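PDB 3D2Y: N-acetylmuramoyl-L-alanine amidase AmiD from Escherichia coli, which hydrolyses, as a zinc-dependent amidase, the bond between N-acetylmuramoyl residues and L-amino acids in cell-wall glycopeptides. Local coordinates for residues T219-E222 with Q223-V226; V9-E12 with G13-L16; A129-P132 with L133-I137; R184-F187 with Y188-G191. All coordinates share one frame; numbering follows the deposited sequence. Where two conformers were deposited one is given.

Interaction 1: residues T219-E222 with Q223-V226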
loop_
_atom_site.group_PDB
_atom_site.type_symbol
_atom_site.label_atom_id
_atom_site.label_comp_id
_atom_site.label_asym_id
_atom_site.label_seq_id
_atom_site.Cartn_x
_atom_site.Cartn_y
_atom_site.Cartn_z
ATOM N N THR A 219 -6.009 21.437 -8.597
ATOM C CA THR A 219 -7.370 21.890 -8.496
ATOM C C THR A 219 -7.876 21.383 -7.150
ATOM O O THR A 219 -7.291 20.462 -6.588
ATOM C CB THR A 219 -8.221 21.318 -9.616
ATOM O OG1 THR A 219 -8.332 19.899 -9.441
ATOM C CG2 THR A 219 -7.588 21.611 -10.963
ATOM N N PRO A 220 -8.941 22.005 -6.602
ATOM C CA PRO A 220 -9.615 21.504 -5.392
ATOM C C PRO A 220 -9.951 20.017 -5.473
ATOM O O PRO A 220 -9.720 19.275 -4.506
ATOM C CB PRO A 220 -10.906 22.354 -5.351
ATOM C CG PRO A 220 -10.491 23.656 -5.991
ATOM C CD PRO A 220 -9.549 23.265 -7.096
ATOM N N ARG A 221 -10.494 19.604 -6.624
ATOM C CA ARG A 221 -10.759 18.194 -6.986
ATOM C C ARG A 221 -9.551 17.272 -6.735
ATOM O O ARG A 221 -9.659 16.210 -6.090
ATOM C CB ARG A 221 -11.159 18.133 -8.474
ATOM C CG ARG A 221 -11.776 16.822 -8.995
ATOM C CD ARG A 221 -10.760 15.954 -9.785
ATOM N NE ARG A 221 -9.849 16.721 -10.649
ATOM C CZ ARG A 221 -9.916 16.804 -11.980
ATOM N NH1 ARG A 221 -10.861 16.158 -12.658
ATOM N NH2 ARG A 221 -9.028 17.548 -12.634
ATOM N N GLU A 222 -8.402 17.693 -7.240
ATOM C CA GLU A 222 -7.175 16.919 -7.139
ATOM C C GLU A 222 -6.678 16.896 -5.680
ATOM O O GLU A 222 -6.132 15.892 -5.220
ATOM C CB GLU A 222 -6.120 17.485 -8.086
ATOM C CG GLU A 222 -6.524 17.374 -9.570
ATOM C CD GLU A 222 -5.619 18.133 -10.519
ATOM O OE1 GLU A 222 -4.819 18.969 -10.053
ATOM O OE2 GLU A 222 -5.716 17.870 -11.743
ATOM N N GLN A 223 -6.920 17.991 -4.954
ATOM C CA GLN A 223 -6.507 18.112 -3.545
ATOM C C GLN A 223 -7.393 17.210 -2.702
ATOM O O GLN A 223 -6.921 16.586 -1.760
ATOM C CB GLN A 223 -6.602 19.578 -3.059
ATOM C CG GLN A 223 -5.565 20.547 -3.657
ATOM C CD GLN A 223 -5.782 22.014 -3.243
ATOM O OE1 GLN A 223 -6.486 22.305 -2.283
ATOM N NE2 GLN A 223 -5.175 22.940 -3.984
ATOM N N ARG A 224 -8.680 17.127 -3.078
ATOM C CA ARG A 224 -9.652 16.193 -2.471
ATOM C C ARG A 224 -9.268 14.712 -2.660
ATOM O O ARG A 224 -9.356 13.938 -1.721
ATOM C CB ARG A 224 -11.083 16.440 -2.979
ATOM C CG ARG A 224 -11.795 17.607 -2.327
ATOM C CD ARG A 224 -13.321 17.551 -2.535
ATOM N NE ARG A 224 -13.707 17.642 -3.942
ATOM C CZ ARG A 224 -13.817 18.778 -4.635
ATOM N NH1 ARG A 224 -13.561 19.958 -4.077
ATOM N NH2 ARG A 224 -14.183 18.729 -5.910
ATOM N N ARG A 225 -8.838 14.324 -3.857
ATOM C CA ARG A 225 -8.444 12.949 -4.092
ATOM C C ARG A 225 -7.265 12.557 -3.195
ATOM O O ARG A 225 -7.233 11.444 -2.669
ATOM C CB ARG A 225 -8.151 12.709 -5.585
ATOM C CG ARG A 225 -9.405 12.668 -6.485
ATOM C CD ARG A 225 -9.769 11.265 -7.037
ATOM N NE ARG A 225 -9.155 10.147 -6.296
ATOM C CZ ARG A 225 -9.129 8.860 -6.660
ATOM N NH1 ARG A 225 -9.681 8.437 -7.797
ATOM N NH2 ARG A 225 -8.504 7.992 -5.867
ATOM N N VAL A 226 -6.316 13.469 -2.981
ATOM C CA VAL A 226 -5.169 13.125 -2.112
ATOM C C VAL A 226 -5.676 12.877 -0.679
ATOM O O VAL A 226 -5.311 11.891 -0.042
ATOM C CB VAL A 226 -4.074 14.187 -2.154
ATOM C CG1 VAL A 226 -2.966 13.865 -1.155
ATOM C CG2 VAL A 226 -3.482 14.269 -3.554
#
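P220 O accepts the N-H of R224 at 2.8 Å, the shortest backbone bond in the opening turn of helix 220-234, whose start is sealed by a capping box between T219 and E222. T219 is the N-cap residue, and its OG1 accepts from E222 N at 3.1 Å. In return T219 N donates to E222 OE1 (3.1 Å), reaching that oxygen from above the carboxylate plane. E222 CG lies anti to the carbonyl carbon, beside the backbone N (chi1 -64°), which folds the carboxylate back over the helix start. The second oxygen, E222 OE2, makes a long, weak salt bridge with R221 NH2 at 3.4 Å. The main chain continues the helix with bonds from Q223 N to T219 O and R225 N to R221 O, then a weak one from V226 N to E222 O.

R224 also runs back toward the helix start. A bend at chi3 (-63°) lays one guanidinium face over the backbone, with R224 NH2 3.6 Å from R221 CA and R224 NH1 3.8 Å from P220 CB. With an alanine at R224, the backbone of P220 and R221 would probably lose the guanidinium that lies over it. R225 leads away instead: in one of its two conformers, R225 NH2 binds K159 O and forms a salt bridge with D160, tying this helix to the segment that carries K159, the transition-state stabiliser. Q223 packs on T200 and L204 of helix 200-210, while Q223 CG rests 3.4 Å from T219 O.

Interaction 2: residues V9-E12 with G13-L16; sequences VEKE and GYQL
The Y14 ring carries the K11 side chain over one face, and L16 CG lies at its edge, in the ring plane. K11 CB is 3.7 Å from the centroid of the Y14 ring and only 15° off the normal, a CH-pi contact at the tight end of the beta hairpin formed by strands 8-10 and 15-17. K11 CG sits over the same face, toward the rim, 3.5 Å from Y14 CE1. Y14 makes this possible by placing its CG between the backbone N and the carbonyl carbon (chi1 63°), which swings the ring back beneath K11.

The other flat pair is the carboxylate of E10 and the amide of Q15. These side chains run side by side in the same direction from a non-hydrogen-bonded antiparallel pair, their planes 72° apart. Q15 NE2 donates to E10 OE1 at 2.8 Å; the acceptor lies in the amide plane, but the donor stands above the carboxylate plane.

Next along the strands, V9 and L16 form a hydrogen-bonded pair. V9 N donates to L16 O at 2.7 Å, and L16 N donates to V9 O at the same 2.7 Å, both bonds nearly straight and in the carbonyl planes. Toward the turn, K11 N reaches Y14 O in a weak bond. E12 and G13 have the backbone angles of a type II turn; at the positive phi of G13, a CB would collide with E12 O. Bends along the K11 chain carry it past the ring, until K11 CE meets L16 CD1 at 3.8 Å.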
loop_
_atom_site.group_PDB
_atom_site.type_symbol
_atom_site.label_atom_id
_atom_site.label_comp_id
_atom_site.label_asym_id
_atom_site.label_seq_id
_atom_site.Cartn_x
_atom_site.Cartn_y
_atom_site.Cartn_z
ATOM N N VAL A 9 34.608 -17.239 -7.840
ATOM C CA VAL A 9 33.638 -17.726 -8.856
ATOM C C VAL A 9 34.177 -17.590 -10.308
ATOM O O VAL A 9 34.660 -16.526 -10.677
ATOM C CB VAL A 9 32.271 -16.981 -8.732
ATOM C CG1 VAL A 9 31.230 -17.594 -9.649
ATOM C CG2 VAL A 9 31.755 -16.974 -7.285
ATOM N N GLU A 10 34.084 -18.646 -11.126
ATOM C CA GLU A 10 34.607 -18.623 -12.517
ATOM C C GLU A 10 33.570 -18.230 -13.563
ATOM O O GLU A 10 32.397 -18.562 -13.436
ATOM C CB GLU A 10 35.214 -19.973 -12.915
ATOM C CG GLU A 10 36.279 -20.466 -11.991
ATOM C CD GLU A 10 37.673 -20.007 -12.363
ATOM O OE1 GLU A 10 38.590 -20.242 -11.562
ATOM O OE2 GLU A 10 37.874 -19.445 -13.451
ATOM N N LYS A 11 34.018 -17.523 -14.602
ATOM C CA LYS A 11 33.145 -17.074 -15.688
ATOM C C LYS A 11 33.900 -17.127 -17.018
ATOM O O LYS A 11 35.129 -17.226 -17.054
ATOM C CB LYS A 11 32.675 -15.632 -15.445
ATOM C CG LYS A 11 32.048 -15.374 -14.085
ATOM C CD LYS A 11 30.543 -15.616 -14.072
ATOM C CE LYS A 11 30.013 -15.553 -12.651
ATOM N NZ LYS A 11 28.615 -15.058 -12.601
ATOM N N GLU A 12 33.162 -17.051 -18.118
ATOM C CA GLU A 12 33.794 -16.825 -19.412
ATOM C C GLU A 12 34.337 -15.388 -19.440
ATOM O O GLU A 12 33.573 -14.401 -19.483
ATOM C CB GLU A 12 32.833 -17.104 -20.579
ATOM C CG GLU A 12 32.640 -18.592 -20.894
ATOM C CD GLU A 12 32.182 -18.868 -22.334
ATOM O OE1 GLU A 12 32.282 -17.958 -23.191
ATOM O OE2 GLU A 12 31.730 -20.007 -22.615
ATOM N N GLY A 13 35.661 -15.282 -19.359
ATOM C CA GLY A 13 36.327 -14.006 -19.516
ATOM C C GLY A 13 37.022 -13.431 -18.294
ATOM O O GLY A 13 37.883 -12.585 -18.455
ATOM N N TYR A 14 36.629 -13.886 -17.099
ATOM C CA TYR A 14 37.046 -13.296 -15.810
ATOM C C TYR A 14 36.680 -14.196 -14.608
ATOM O O TYR A 14 35.831 -15.081 -14.713
ATOM C CB TYR A 14 36.427 -11.895 -15.622
ATOM C CG TYR A 14 34.891 -11.918 -15.561
ATOM C CD1 TYR A 14 34.219 -11.904 -14.335
ATOM C CD2 TYR A 14 34.139 -12.025 -16.720
ATOM C CE1 TYR A 14 32.807 -11.937 -14.283
ATOM C CE2 TYR A 14 32.745 -12.056 -16.675
ATOM C CZ TYR A 14 32.094 -12.020 -15.466
ATOM O OH TYR A 14 30.722 -12.079 -15.458
ATOM N N GLN A 15 37.327 -13.939 -13.469
ATOM C CA GLN A 15 37.038 -14.584 -12.197
ATOM C C GLN A 15 36.401 -13.561 -11.271
ATOM O O GLN A 15 36.762 -12.398 -11.317
ATOM C CB GLN A 15 38.372 -15.016 -11.583
ATOM C CG GLN A 15 38.381 -16.387 -11.048
ATOM C CD GLN A 15 39.719 -16.798 -10.517
ATOM O OE1 GLN A 15 40.481 -15.975 -10.012
ATOM N NE2 GLN A 15 40.018 -18.083 -10.623
ATOM N N LEU A 16 35.460 -13.973 -10.425
ATOM C CA LEU A 16 34.967 -13.056 -9.369
ATOM C C LEU A 16 35.449 -13.511 -8.010
ATOM O O LEU A 16 35.439 -14.708 -7.717
ATOM C CB LEU A 16 33.438 -12.940 -9.356
ATOM C CG LEU A 16 32.804 -12.337 -10.599
ATOM C CD1 LEU A 16 31.268 -12.631 -10.610
ATOM C CD2 LEU A 16 33.089 -10.859 -10.728
#

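Interaction 3: residues A129-P132 with L133-I137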
loop_
_atom_site.group_PDB
_atom_site.type_symbol
_atom_site.label_atom_id
_atom_site.label_comp_id
_atom_site.label_asym_id
_atom_site.label_seq_id
_atom_site.Cartn_x
_atom_site.Cartn_y
_atom_site.Cartn_z
ATOM N N ALA A 129 -5.462 -15.344 5.075
ATOM C CA ALA A 129 -4.463 -15.849 4.116
ATOM C C ALA A 129 -3.381 -14.811 3.853
ATOM O O ALA A 129 -2.165 -15.132 3.780
ATOM C CB ALA A 129 -5.171 -16.245 2.811
ATOM N N LEU A 130 -3.823 -13.561 3.707
ATOM C CA LEU A 130 -2.906 -12.409 3.474
ATOM C C LEU A 130 -1.878 -12.193 4.563
ATOM O O LEU A 130 -0.728 -11.892 4.253
ATOM C CB LEU A 130 -3.733 -11.147 3.288
ATOM C CG LEU A 130 -3.004 -9.819 3.055
ATOM C CD1 LEU A 130 -2.017 -9.914 1.851
ATOM C CD2 LEU A 130 -4.016 -8.684 2.932
ATOM N N ILE A 131 -2.288 -12.306 5.827
ATOM C CA ILE A 131 -1.407 -11.972 6.976
ATOM C C ILE A 131 -0.027 -12.697 6.945
ATOM O O ILE A 131 0.977 -12.028 6.945
ATOM C CB ILE A 131 -2.197 -12.099 8.352
ATOM C CG1 ILE A 131 -3.244 -10.978 8.427
ATOM C CG2 ILE A 131 -1.216 -12.118 9.587
ATOM C CD1 ILE A 131 -4.357 -11.139 9.576
ATOM N N PRO A 132 0.015 -14.054 6.887
ATOM C CA PRO A 132 1.328 -14.743 6.847
ATOM C C PRO A 132 2.177 -14.467 5.588
ATOM O O PRO A 132 3.404 -14.481 5.662
ATOM C CB PRO A 132 0.956 -16.215 6.974
ATOM C CG PRO A 132 -0.452 -16.277 6.461
ATOM C CD PRO A 132 -1.097 -15.026 6.914
ATOM N N LEU A 133 1.538 -14.187 4.458
ATOM C CA LEU A 133 2.257 -13.858 3.241
ATOM C C LEU A 133 2.873 -12.463 3.375
ATOM O O LEU A 133 4.067 -12.268 3.120
ATOM C CB LEU A 133 1.309 -13.937 2.029
ATOM C CG LEU A 133 1.876 -13.358 0.714
ATOM C CD1 LEU A 133 3.127 -14.148 0.227
ATOM C CD2 LEU A 133 0.772 -13.236 -0.343
ATOM N N ALA A 134 2.077 -11.491 3.814
ATOM C CA ALA A 134 2.629 -10.128 4.088
ATOM C C ALA A 134 3.766 -10.168 5.124
ATOM O O ALA A 134 4.795 -9.542 4.919
ATOM C CB ALA A 134 1.514 -9.183 4.537
ATOM N N LYS A 135 3.588 -10.928 6.209
ATOM C CA LYS A 135 4.625 -11.034 7.237
ATOM C C LYS A 135 5.930 -11.580 6.644
ATOM O O LYS A 135 7.011 -11.079 6.939
ATOM C CB LYS A 135 4.153 -11.894 8.430
ATOM C CG LYS A 135 3.087 -11.176 9.267
ATOM C CD LYS A 135 2.576 -12.007 10.421
ATOM C CE LYS A 135 3.218 -11.559 11.718
ATOM N NZ LYS A 135 2.272 -11.748 12.896
ATOM N N ASP A 136 5.827 -12.595 5.789
ATOM C CA ASP A 136 7.003 -13.210 5.227
ATOM C C ASP A 136 7.699 -12.208 4.330
ATOM O O ASP A 136 8.932 -12.037 4.401
ATOM C CB ASP A 136 6.678 -14.468 4.431
ATOM C CG ASP A 136 6.415 -15.690 5.316
ATOM O OD1 ASP A 136 6.620 -15.671 6.567
ATOM O OD2 ASP A 136 5.990 -16.689 4.721
ATOM N N ILE A 137 6.917 -11.512 3.527
ATOM C CA ILE A 137 7.471 -10.515 2.602
ATOM C C ILE A 137 8.181 -9.385 3.327
ATOM O O ILE A 137 9.349 -9.049 3.003
ATOM C CB ILE A 137 6.391 -9.971 1.611
ATOM C CG1 ILE A 137 5.873 -11.114 0.754
ATOM C CG2 ILE A 137 7.031 -8.936 0.668
ATOM C CD1 ILE A 137 4.573 -10.749 0.030
#
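L130 O accepts A134 N at 2.9 Å, an almost straight bond, and I131 O takes K135 N at the same 2.9 Å. D136 N to P132 O completes the run, its donor well above the carbonyl plane. One step of the pattern is absent at P132: a proline has no N-H for the turn before, and the helix is kinked there. At the same kink A129 O and L133 N stand 3.9 Å apart.

Apolar contacts follow the helix surface. I131 and K135 lie side by side, with I131 CG2 against K135 CD at 3.9 Å; on another side, L130 CD1 approaches A134 CB less closely. This is helix 124-141 of the PGRP-like amidase fold, lying against the central mixed sheet. L130, L133 and I137 all rest on I103 of strand 100-105, and L133 and I137 also touch Y57.

Polar side chains mark the exposed side. K135 CG is anti to its carbonyl carbon (chi1 -71°), bringing it within 3.3 Å of I131 O before the chain bends away to let NZ bind Q174 O. The D136 carboxylate folds back over P132 O, with D136 CG 3.3 Å from it.

Interaction 4: residues R184-F187 with Y188-G191; sequences RVNF and YLAG
R184-F187 and Y188-L189 form the last turns of helix 182-189, where Y188 N donates to R184 O at 2.9 Å and L189 N to V185 O at 2.9 Å. The helix then stops. A190 takes a positive phi of 51°, and its N makes a weak bond to F187 O, three residues back. Beyond the end, R192 NE hydrogen-bonds to L189 O.

The main side-chain contact is a T-shaped aromatic pair of sequence neighbours. F187 turns its edge to the face of Y188, with centroids 5.1 Å apart and planes at 71°. F187 CD2 stands over the middle of the tyrosine ring, and F187 CE2 is 4.0 Å from Y188 CE1. F187 has CG anti to the backbone N (chi1 167°), whereas Y188 has its CG beside the backbone N, and the two rings cross outside the helix. Y188 also packs against its own hydrogen-bond acceptor, with Y188 CD2 3.1 Å from R184 O. R184 runs forward along the helix, toward its C-terminal end, so that R184 NH1 lies over one F187 face, 3.5 Å above the plane near the rim.

N186 ND2 touches L189 CD1 on another side at 3.9 Å. E256 of helix 245-258 receives both polar ends: OE2 pairs with R184 NE, and OE1 hydrogen-bonds to Y188 OH. A valine in place of Y188 would probably leave E256 OE1 without this hydroxyl partner and the F187 edge without a face. The shared carboxylate probably holds the two side chains together, and its negative charge is likely to balance the positive charge of R184.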
loop_
_atom_site.group_PDB
_atom_site.type_symbol
_atom_site.label_atom_id
_atom_site.label_comp_id
_atom_site.label_asym_id
_atom_site.label_seq_id
_atom_site.Cartn_x
_atom_site.Cartn_y
_atom_site.Cartn_z
ATOM N N ARG A 184 -1.459 9.728 20.949
ATOM C CA ARG A 184 -0.831 10.809 20.197
ATOM C C ARG A 184 -1.807 11.500 19.209
ATOM O O ARG A 184 -1.708 12.704 18.991
ATOM C CB ARG A 184 0.452 10.328 19.517
ATOM C CG ARG A 184 1.448 9.684 20.468
ATOM C CD ARG A 184 1.900 10.639 21.579
ATOM N NE ARG A 184 2.645 11.797 21.091
ATOM C CZ ARG A 184 2.799 12.932 21.776
ATOM N NH1 ARG A 184 2.231 13.080 22.963
ATOM N NH2 ARG A 184 3.500 13.933 21.267
ATOM N N VAL A 185 -2.757 10.755 18.642
ATOM C CA VAL A 185 -3.783 11.351 17.774
ATOM C C VAL A 185 -4.604 12.308 18.604
ATOM O O VAL A 185 -4.838 13.444 18.191
ATOM C CB VAL A 185 -4.720 10.306 17.117
ATOM C CG1 VAL A 185 -5.943 10.987 16.463
ATOM C CG2 VAL A 185 -3.966 9.491 16.081
ATOM N N ASN A 186 -5.003 11.850 19.790
ATOM C CA ASN A 186 -5.664 12.712 20.788
ATOM C C ASN A 186 -4.821 13.926 21.218
ATOM O O ASN A 186 -5.347 15.025 21.397
ATOM C CB ASN A 186 -6.108 11.884 21.991
ATOM C CG ASN A 186 -7.449 11.189 21.759
ATOM O OD1 ASN A 186 -7.594 9.983 22.001
ATOM N ND2 ASN A 186 -8.437 11.949 21.284
ATOM N N PHE A 187 -3.504 13.739 21.329
ATOM C CA PHE A 187 -2.627 14.837 21.689
ATOM C C PHE A 187 -2.650 15.923 20.621
ATOM O O PHE A 187 -2.783 17.104 20.942
ATOM C CB PHE A 187 -1.201 14.360 22.000
ATOM C CG PHE A 187 -0.189 15.477 22.068
ATOM C CD1 PHE A 187 -0.125 16.319 23.182
ATOM C CD2 PHE A 187 0.694 15.698 21.015
ATOM C CE1 PHE A 187 0.820 17.352 23.244
ATOM C CE2 PHE A 187 1.618 16.726 21.067
ATOM C CZ PHE A 187 1.684 17.549 22.174
ATOM N N TYR A 188 -2.537 15.510 19.360
ATOM C CA TYR A 188 -2.541 16.418 18.214
ATOM C C TYR A 188 -3.917 16.991 17.879
ATOM O O TYR A 188 -4.008 18.048 17.256
ATOM C CB TYR A 188 -1.960 15.707 16.989
ATOM C CG TYR A 188 -0.462 15.636 17.064
ATOM C CD1 TYR A 188 0.302 16.802 17.015
ATOM C CD2 TYR A 188 0.200 14.414 17.224
ATOM C CE1 TYR A 188 1.668 16.769 17.087
ATOM C CE2 TYR A 188 1.580 14.372 17.299
ATOM C CZ TYR A 188 2.303 15.562 17.242
ATOM O OH TYR A 188 3.674 15.577 17.327
ATOM N N LEU A 189 -4.978 16.303 18.293
ATOM C CA LEU A 189 -6.331 16.857 18.158
ATOM C C LEU A 189 -6.453 18.193 18.893
ATOM O O LEU A 189 -7.135 19.110 18.414
ATOM C CB LEU A 189 -7.396 15.873 18.630
ATOM C CG LEU A 189 -8.204 15.200 17.514
ATOM C CD1 LEU A 189 -9.055 14.062 18.055
ATOM C CD2 LEU A 189 -9.073 16.214 16.763
ATOM N N ALA A 190 -5.750 18.295 20.027
ATOM C CA ALA A 190 -5.527 19.558 20.753
ATOM C C ALA A 190 -6.813 20.317 21.011
ATOM O O ALA A 190 -6.888 21.547 20.810
ATOM C CB ALA A 190 -4.517 20.444 20.016
ATOM N N GLY A 191 -7.822 19.565 21.441
ATOM C CA GLY A 191 -9.069 20.134 21.915
ATOM C C GLY A 191 -10.137 20.334 20.866
ATOM O O GLY A 191 -11.245 20.774 21.175
#

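Overall arrangement
The four contacts are local and follow one another along the chain in the order 2, 3, 4, 1, none touching another. Interaction 3 lies within the amidase domain, with the L130 side chain about 9 Å from that of E104, the proton acceptor, and about 10 Å from that of zinc ligand H35. Interaction 1, on the far side of the chain's centre, approaches the same site from helix 220-234: in the conformer given, the R225 side chain is about 5 Å from that of K159 and about 8 Å from that of D161. Its centre is about 25 Å from that of interaction 4, which lies away from the catalytic residues. The hairpin of interaction 2 stands remote, about 38 Å or more from the other centres.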